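Local structure of halohydrin epoxidase A (Corynebacterium sp., 4Z9F) at residues V102-L114 with L146-V158. The protein probably converts vicinal halohydrins into epoxides with release of hydrogen halide, as a lyase built on the short-chain dehydrogenase/reductase fold. The protein carries 1 engineered substitution. Sequence-based numbering, arbitrary orientation.
Sequences VFEALSIFPILLL and LYGPARAATVALV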
ATOM      1  N   VAL C 102      24.000   1.115  -8.633  1.00 22.83           N
ATOM      2  CA  VAL C 102      22.584   0.767  -8.682  1.00 22.34           C
ATOM      3  C   VAL C 102      21.736   2.006  -8.437  1.00 20.94           C
ATOM      4  O   VAL C 102      20.782   2.291  -9.177  1.00 23.08           O
ATOM      5  CB  VAL C 102      22.271  -0.342  -7.664  1.00 23.90           C
ATOM      6  CG1 VAL C 102      20.762  -0.509  -7.506  1.00 22.43           C
ATOM      7  CG2 VAL C 102      22.934  -1.642  -8.103  1.00 27.16           C
ATOM      8  N   PHE C 103      22.073   2.762  -7.394  1.00 24.93           N
ATOM      9  CA  PHE C 103      21.335   3.983  -7.108  1.00 20.36           C
ATOM     10  C   PHE C 103      21.587   5.038  -8.173  1.00 26.90           C
ATOM     11  O   PHE C 103      20.661   5.755  -8.569  1.00 23.09           O
ATOM     12  CB  PHE C 103      21.696   4.503  -5.721  1.00 26.69           C
ATOM     13  CG  PHE C 103      20.957   3.803  -4.624  1.00 25.84           C
ATOM     14  CD1 PHE C 103      21.438   2.617  -4.102  1.00 26.17           C
ATOM     15  CD2 PHE C 103      19.754   4.307  -4.150  1.00 23.13           C
ATOM     16  CE1 PHE C 103      20.749   1.957  -3.102  1.00 24.98           C
ATOM     17  CE2 PHE C 103      19.064   3.652  -3.146  1.00 24.30           C
ATOM     18  CZ  PHE C 103      19.566   2.476  -2.625  1.00 20.72           C
ATOM     19  N   GLU C 104      22.823   5.118  -8.673  1.00 21.89           N
ATOM     20  CA  GLU C 104      23.129   6.097  -9.710  1.00 24.85           C
ATOM     21  C   GLU C 104      22.239   5.896 -10.927  1.00 21.52           C
ATOM     22  O   GLU C 104      21.607   6.841 -11.408  1.00 22.71           O
ATOM     23  CB  GLU C 104      24.602   6.013 -10.108  1.00 23.42           C
ATOM     24  CG  GLU C 104      25.073   7.213 -10.931  1.00 24.79           C
ATOM     25  CD  GLU C 104      25.174   8.487 -10.116  1.00 29.47           C
ATOM     26  OE1 GLU C 104      25.001   9.584 -10.697  1.00 30.44           O
ATOM     27  OE2 GLU C 104      25.437   8.402  -8.897  1.00 29.58           O
ATOM     28  N   ALA C 105      22.137   4.653 -11.413  1.00 24.83           N
ATOM     29  CA  ALA C 105      21.392   4.405 -12.648  1.00 19.38           C
ATOM     30  C   ALA C 105      19.882   4.483 -12.433  1.00 24.16           C
ATOM     31  O   ALA C 105      19.139   4.920 -13.326  1.00 21.38           O
ATOM     32  CB  ALA C 105      21.767   3.034 -13.228  1.00 21.18           C
ATOM     33  N   LEU C 106      19.399   4.039 -11.272  1.00 21.82           N
ATOM     34  CA  LEU C 106      17.963   3.880 -11.097  1.00 24.32           C
ATOM     35  C   LEU C 106      17.312   4.991 -10.290  1.00 20.18           C
ATOM     36  O   LEU C 106      16.086   5.135 -10.359  1.00 22.66           O
ATOM     37  CB  LEU C 106      17.658   2.531 -10.432  1.00 21.92           C
ATOM     38  CG  LEU C 106      18.301   1.345 -11.151  1.00 21.66           C
ATOM     39  CD1 LEU C 106      17.972   0.089 -10.395  1.00 22.32           C
ATOM     40  CD2 LEU C 106      17.824   1.266 -12.609  1.00 19.54           C
ATOM     41  N   SER C 107      18.098   5.790  -9.560  1.00 21.79           N
ATOM     42  CA  SER C 107      17.547   6.813  -8.678  1.00 22.25           C
ATOM     43  C   SER C 107      18.142   8.189  -8.945  1.00 24.31           C
ATOM     44  O   SER C 107      17.402   9.171  -9.052  1.00 24.33           O
ATOM     45  CB  SER C 107      17.775   6.428  -7.218  1.00 24.72           C
ATOM     46  OG  SER C 107      17.388   5.075  -7.001  1.00 25.10           O
ATOM     47  N   ILE C 108      19.470   8.283  -9.025  1.00 20.70           N
ATOM     48  CA  ILE C 108      20.090   9.596  -9.194  1.00 21.51           C
ATOM     49  C   ILE C 108      19.921  10.095 -10.626  1.00 21.95           C
ATOM     50  O   ILE C 108      19.512  11.243 -10.852  1.00 24.42           O
ATOM     51  CB  ILE C 108      21.565   9.554  -8.777  1.00 20.38           C
ATOM     52  CG1 ILE C 108      21.696   9.123  -7.317  1.00 18.05           C
ATOM     53  CG2 ILE C 108      22.199  10.936  -8.965  1.00 25.76           C
ATOM     54  CD1 ILE C 108      21.180  10.139  -6.319  1.00 21.54           C
ATOM     55  N   PHE C 109      20.230   9.247 -11.610  1.00 19.61           N
ATOM     56  CA  PHE C 109      20.049   9.617 -13.014  1.00 23.25           C
ATOM     57  C   PHE C 109      18.656  10.157 -13.311  1.00 22.37           C
ATOM     58  O   PHE C 109      18.558  11.240 -13.909  1.00 24.77           O
ATOM     59  CB  PHE C 109      20.407   8.404 -13.894  1.00 26.06           C
ATOM     60  CG  PHE C 109      20.503   8.701 -15.366  1.00 25.36           C
ATOM     61  CD1 PHE C 109      19.362   8.846 -16.145  1.00 24.41           C
ATOM     62  CD2 PHE C 109      21.743   8.780 -15.985  1.00 26.09           C
ATOM     63  CE1 PHE C 109      19.458   9.091 -17.497  1.00 24.25           C
ATOM     64  CE2 PHE C 109      21.840   9.018 -17.338  1.00 28.45           C
ATOM     65  CZ  PHE C 109      20.696   9.176 -18.095  1.00 24.16           C
ATOM     66  N   PRO C 110      17.553   9.493 -12.932  1.00 25.27           N
ATOM     67  CA  PRO C 110      16.240  10.091 -13.219  1.00 20.06           C
ATOM     68  C   PRO C 110      15.976  11.386 -12.453  1.00 17.21           C
ATOM     69  O   PRO C 110      15.304  12.271 -12.992  1.00 22.20           O
ATOM     70  CB  PRO C 110      15.246   8.983 -12.833  1.00 22.91           C
ATOM     71  CG  PRO C 110      16.026   8.034 -11.956  1.00 23.89           C
ATOM     72  CD  PRO C 110      17.436   8.108 -12.432  1.00 21.41           C
ATOM     73  N   ILE C 111      16.494  11.547 -11.232  1.00 21.72           N
ATOM     74  CA  ILE C 111      16.290  12.802 -10.504  1.00 19.31           C
ATOM     75  C   ILE C 111      16.970  13.964 -11.227  1.00 22.29           C
ATOM     76  O   ILE C 111      16.384  15.037 -11.405  1.00 20.69           O
ATOM     77  CB  ILE C 111      16.792  12.672  -9.056  1.00 23.48           C
ATOM     78  CG1 ILE C 111      15.764  11.916  -8.212  1.00 18.40           C
ATOM     79  CG2 ILE C 111      17.057  14.051  -8.456  1.00 18.68           C
ATOM     80  CD1 ILE C 111      16.265  11.552  -6.832  1.00 25.66           C
ATOM     81  N   LEU C 112      18.223  13.769 -11.648  1.00 20.34           N
ATOM     82  CA  LEU C 112      18.934  14.823 -12.369  1.00 23.66           C
ATOM     83  C   LEU C 112      18.249  15.142 -13.690  1.00 23.21           C
ATOM     84  O   LEU C 112      18.200  16.307 -14.104  1.00 24.48           O
ATOM     85  CB  LEU C 112      20.394  14.422 -12.613  1.00 23.56           C
ATOM     86  CG  LEU C 112      21.309  14.306 -11.392  1.00 24.13           C
ATOM     87  CD1 LEU C 112      22.731  13.988 -11.821  1.00 26.64           C
ATOM     88  CD2 LEU C 112      21.268  15.568 -10.543  1.00 25.29           C
ATOM     89  N   LEU C 113      17.730  14.119 -14.378  1.00 24.41           N
ATOM     90  CA  LEU C 113      16.968  14.357 -15.600  1.00 19.38           C
ATOM     91  C   LEU C 113      15.710  15.165 -15.308  1.00 24.14           C
ATOM     92  O   LEU C 113      15.455  16.188 -15.952  1.00 23.77           O
ATOM     93  CB  LEU C 113      16.602  13.032 -16.263  1.00 22.24           C
ATOM     94  CG  LEU C 113      15.596  13.099 -17.417  1.00 19.17           C
ATOM     95  CD1 LEU C 113      16.163  13.928 -18.561  1.00 21.32           C
ATOM     96  CD2 LEU C 113      15.271  11.706 -17.915  1.00 22.32           C
ATOM     97  N   LEU C 114      14.908  14.717 -14.335  1.00 21.86           N
ATOM     98  CA  LEU C 114      13.696  15.454 -13.977  1.00 22.91           C
ATOM     99  C   LEU C 114      14.015  16.887 -13.548  1.00 21.05           C
ATOM    100  O   LEU C 114      13.309  17.823 -13.940  1.00 20.22           O
ATOM    101  CB  LEU C 114      12.935  14.717 -12.867  1.00 20.75           C
ATOM    102  CG  LEU C 114      11.687  15.408 -12.310  1.00 23.17           C
ATOM    103  CD1 LEU C 114      10.598  15.541 -13.368  1.00 17.08           C
ATOM    104  CD2 LEU C 114      11.161  14.683 -11.071  1.00 20.32           C
ATOM    105  N   LEU C 146      18.954  -4.523  -3.408  1.00 23.51           N
ATOM    106  CA  LEU C 146      19.536  -3.219  -3.703  1.00 22.46           C
ATOM    107  C   LEU C 146      18.807  -2.519  -4.832  1.00 22.58           C
ATOM    108  O   LEU C 146      18.541  -1.313  -4.745  1.00 21.40           O
ATOM    109  CB  LEU C 146      21.019  -3.363  -4.061  1.00 21.25           C
ATOM    110  CG  LEU C 146      21.877  -3.927  -2.925  1.00 23.29           C
ATOM    111  CD1 LEU C 146      23.283  -4.205  -3.414  1.00 24.60           C
ATOM    112  CD2 LEU C 146      21.888  -2.962  -1.747  1.00 27.89           C
ATOM    113  N   TYR C 147      18.477  -3.289  -5.870  1.00 20.84           N
ATOM    114  CA  TYR C 147      17.664  -2.828  -6.993  1.00 20.35           C
ATOM    115  C   TYR C 147      16.276  -2.390  -6.544  1.00 21.90           C
ATOM    116  O   TYR C 147      15.738  -1.397  -7.047  1.00 19.68           O
ATOM    117  CB  TYR C 147      17.570  -3.966  -8.007  1.00 19.69           C
ATOM    118  CG  TYR C 147      16.773  -3.766  -9.281  1.00 18.70           C
ATOM    119  CD1 TYR C 147      15.477  -4.249  -9.390  1.00 22.05           C
ATOM    120  CD2 TYR C 147      17.348  -3.199 -10.406  1.00 22.55           C
ATOM    121  CE1 TYR C 147      14.756  -4.120 -10.569  1.00 20.52           C
ATOM    122  CE2 TYR C 147      16.637  -3.057 -11.584  1.00 21.18           C
ATOM    123  CZ  TYR C 147      15.340  -3.526 -11.663  1.00 20.82           C
ATOM    124  OH  TYR C 147      14.615  -3.402 -12.829  1.00 20.76           O
ATOM    125  N   GLY C 148      15.665  -3.130  -5.618  1.00 18.26           N
ATOM    126  CA  GLY C 148      14.369  -2.761  -5.096  1.00 18.50           C
ATOM    127  C   GLY C 148      14.364  -1.377  -4.469  1.00 19.22           C
ATOM    128  O   GLY C 148      13.575  -0.511  -4.858  1.00 20.64           O
ATOM    129  N   PRO C 149      15.208  -1.159  -3.451  1.00 20.68           N
ATOM    130  CA  PRO C 149      15.307   0.189  -2.861  1.00 18.35           C
ATOM    131  C   PRO C 149      15.481   1.303  -3.885  1.00 23.06           C
ATOM    132  O   PRO C 149      14.799   2.334  -3.798  1.00 19.34           O
ATOM    133  CB  PRO C 149      16.524   0.054  -1.942  1.00 18.78           C
ATOM    134  CG  PRO C 149      16.402  -1.357  -1.443  1.00 20.62           C
ATOM    135  CD  PRO C 149      15.923  -2.156  -2.634  1.00 18.91           C
ATOM    136  N   ALA C 150      16.360   1.113  -4.867  1.00 18.67           N
ATOM    137  CA  ALA C 150      16.568   2.153  -5.875  1.00 18.51           C
ATOM    138  C   ALA C 150      15.308   2.399  -6.707  1.00 20.19           C
ATOM    139  O   ALA C 150      14.967   3.552  -7.005  1.00 20.20           O
ATOM    140  CB  ALA C 150      17.754   1.778  -6.763  1.00 21.02           C
ATOM    141  N   ARG C 151      14.608   1.334  -7.103  1.00 18.93           N
ATOM    142  CA  ARG C 151      13.347   1.519  -7.816  1.00 17.00           C
ATOM    143  C   ARG C 151      12.305   2.199  -6.930  1.00 19.86           C
ATOM    144  O   ARG C 151      11.559   3.068  -7.393  1.00 19.81           O
ATOM    145  CB  ARG C 151      12.804   0.178  -8.312  1.00 16.94           C
ATOM    146  CG  ARG C 151      13.648  -0.494  -9.392  1.00 19.54           C
ATOM    147  CD  ARG C 151      13.639   0.289 -10.697  1.00 20.80           C
ATOM    148  NE  ARG C 151      14.176  -0.503 -11.807  1.00 20.26           N
ATOM    149  CZ  ARG C 151      14.389  -0.027 -13.026  1.00 21.53           C
ATOM    150  NH1 ARG C 151      14.871  -0.818 -13.969  1.00 19.59           N
ATOM    151  NH2 ARG C 151      14.141   1.247 -13.294  1.00 21.74           N
ATOM    152  N   ALA C 152      12.210   1.792  -5.665  1.00 17.96           N
ATOM    153  CA  ALA C 152      11.197   2.394  -4.792  1.00 20.01           C
ATOM    154  C   ALA C 152      11.447   3.882  -4.591  1.00 20.12           C
ATOM    155  O   ALA C 152      10.496   4.660  -4.457  1.00 18.47           O
ATOM    156  CB  ALA C 152      11.156   1.677  -3.439  1.00 16.67           C
ATOM    157  N   ALA C 153      12.712   4.296  -4.541  1.00 19.15           N
ATOM    158  CA  ALA C 153      12.993   5.727  -4.429  1.00 20.94           C
ATOM    159  C   ALA C 153      12.383   6.493  -5.596  1.00 21.29           C
ATOM    160  O   ALA C 153      11.792   7.560  -5.405  1.00 18.87           O
ATOM    161  CB  ALA C 153      14.505   5.975  -4.351  1.00 18.95           C
ATOM    162  N   THR C 154      12.486   5.947  -6.808  1.00 20.10           N
ATOM    163  CA  THR C 154      11.989   6.651  -7.983  1.00 20.61           C
ATOM    164  C   THR C 154      10.467   6.586  -8.096  1.00 18.74           C
ATOM    165  O   THR C 154       9.837   7.512  -8.619  1.00 17.44           O
ATOM    166  CB  THR C 154      12.676   6.096  -9.231  1.00 21.07           C
ATOM    167  OG1 THR C 154      14.085   6.304  -9.102  1.00 19.44           O
ATOM    168  CG2 THR C 154      12.194   6.776 -10.467  1.00 17.62           C
ATOM    169  N   VAL C 155       9.844   5.533  -7.584  1.00 21.98           N
ATOM    170  CA  VAL C 155       8.393   5.569  -7.496  1.00 17.56           C
ATOM    171  C   VAL C 155       7.958   6.663  -6.529  1.00 14.99           C
ATOM    172  O   VAL C 155       7.012   7.408  -6.799  1.00 17.69           O
ATOM    173  CB  VAL C 155       7.851   4.190  -7.080  1.00 18.91           C
ATOM    174  CG1 VAL C 155       6.331   4.247  -6.914  1.00 17.35           C
ATOM    175  CG2 VAL C 155       8.228   3.133  -8.127  1.00 16.27           C
ATOM    176  N   ALA C 156       8.638   6.763  -5.383  1.00 18.55           N
ATOM    177  CA  ALA C 156       8.327   7.796  -4.398  1.00 20.10           C
ATOM    178  C   ALA C 156       8.621   9.188  -4.938  1.00 20.57           C
ATOM    179  O   ALA C 156       7.950  10.159  -4.559  1.00 19.94           O
ATOM    180  CB  ALA C 156       9.128   7.546  -3.117  1.00 20.69           C
ATOM    181  N   LEU C 157       9.620   9.310  -5.813  1.00 17.59           N
ATOM    182  CA  LEU C 157       9.862  10.597  -6.461  1.00 21.38           C
ATOM    183  C   LEU C 157       8.662  11.007  -7.306  1.00 20.32           C
ATOM    184  O   LEU C 157       8.206  12.156  -7.244  1.00 18.55           O
ATOM    185  CB  LEU C 157      11.131  10.522  -7.309  1.00 20.01           C
ATOM    186  CG  LEU C 157      11.415  11.681  -8.278  1.00 18.37           C
ATOM    187  CD1 LEU C 157      11.951  12.876  -7.510  1.00 19.00           C
ATOM    188  CD2 LEU C 157      12.406  11.216  -9.330  1.00 18.38           C
ATOM    189  N   VAL C 158       8.111  10.064  -8.068  1.00 20.50           N
ATOM    190  CA  VAL C 158       6.900  10.324  -8.839  1.00 18.51           C
ATOM    191  C   VAL C 158       5.754  10.756  -7.930  1.00 18.94           C
ATOM    192  O   VAL C 158       5.080  11.763  -8.183  1.00 17.35           O
ATOM    193  CB  VAL C 158       6.519   9.078  -9.653  1.00 17.90           C
ATOM    194  CG1 VAL C 158       5.112   9.208 -10.202  1.00 14.56           C
ATOM    195  CG2 VAL C 158       7.531   8.864 -10.765  1.00 18.17           C
TER
HETATM  196  O   HOH W   1      13.872   3.644 -11.672  1.00 22.48           O
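Leu106 O is gripped twice: the hydroxyl OG1 of Thr154 donates to it over 2.6 Å, in the carbonyl plane and on a lone pair, and a water donates from 3.0 Å. Pro110, which has no N-H, cannot close the usual helical bond to this carbonyl, and the helix is kinked there after a wider pi-type turn at 104-108; threonine and water take the missing donor's place. The same water accepts from Arg151 NH2. The neighbouring residue, Ser107, bonds in the reverse direction, its OG donating at 2.9 Å to Ala150 O, one turn before Thr154. Its chi1 of -48° sets OG beside its own backbone N, and it meets the carbonyl nearly side-on (105°), tilted from its plane.

Small Ala150 lets the helices close to 8.0 Å between axes, almost parallel at 13°. Its methyl is a knob among Val102, Phe103, Leu106 and Ser107, and lies over one face of the Phe103 ring as a CH-pi contact, 4.2 Å from the centroid. Leu106 forks: CD1 presses on Tyr147 CD2, while CD2 sits centrally over a guanidinium face of Arg151, 3.6 Å above its plane. Arg151 NH1 in turn donates to Tyr147 OH at 2.8 Å, and NH2 also to Asp80 O. Farther along, Leu157 packs its two methyls against Ile111 and Leu114, and Leu114, Pro110 and Thr154 rest on Phe131 of strand 127-132. Two near-parallel helices on one face of a Rossmann sheet typify the short-chain dehydrogenase/reductase fold; tyrosine and arginine four residues apart mark halohydrin dehalogenases, whose Ser-Tyr-Arg site probably includes this pair.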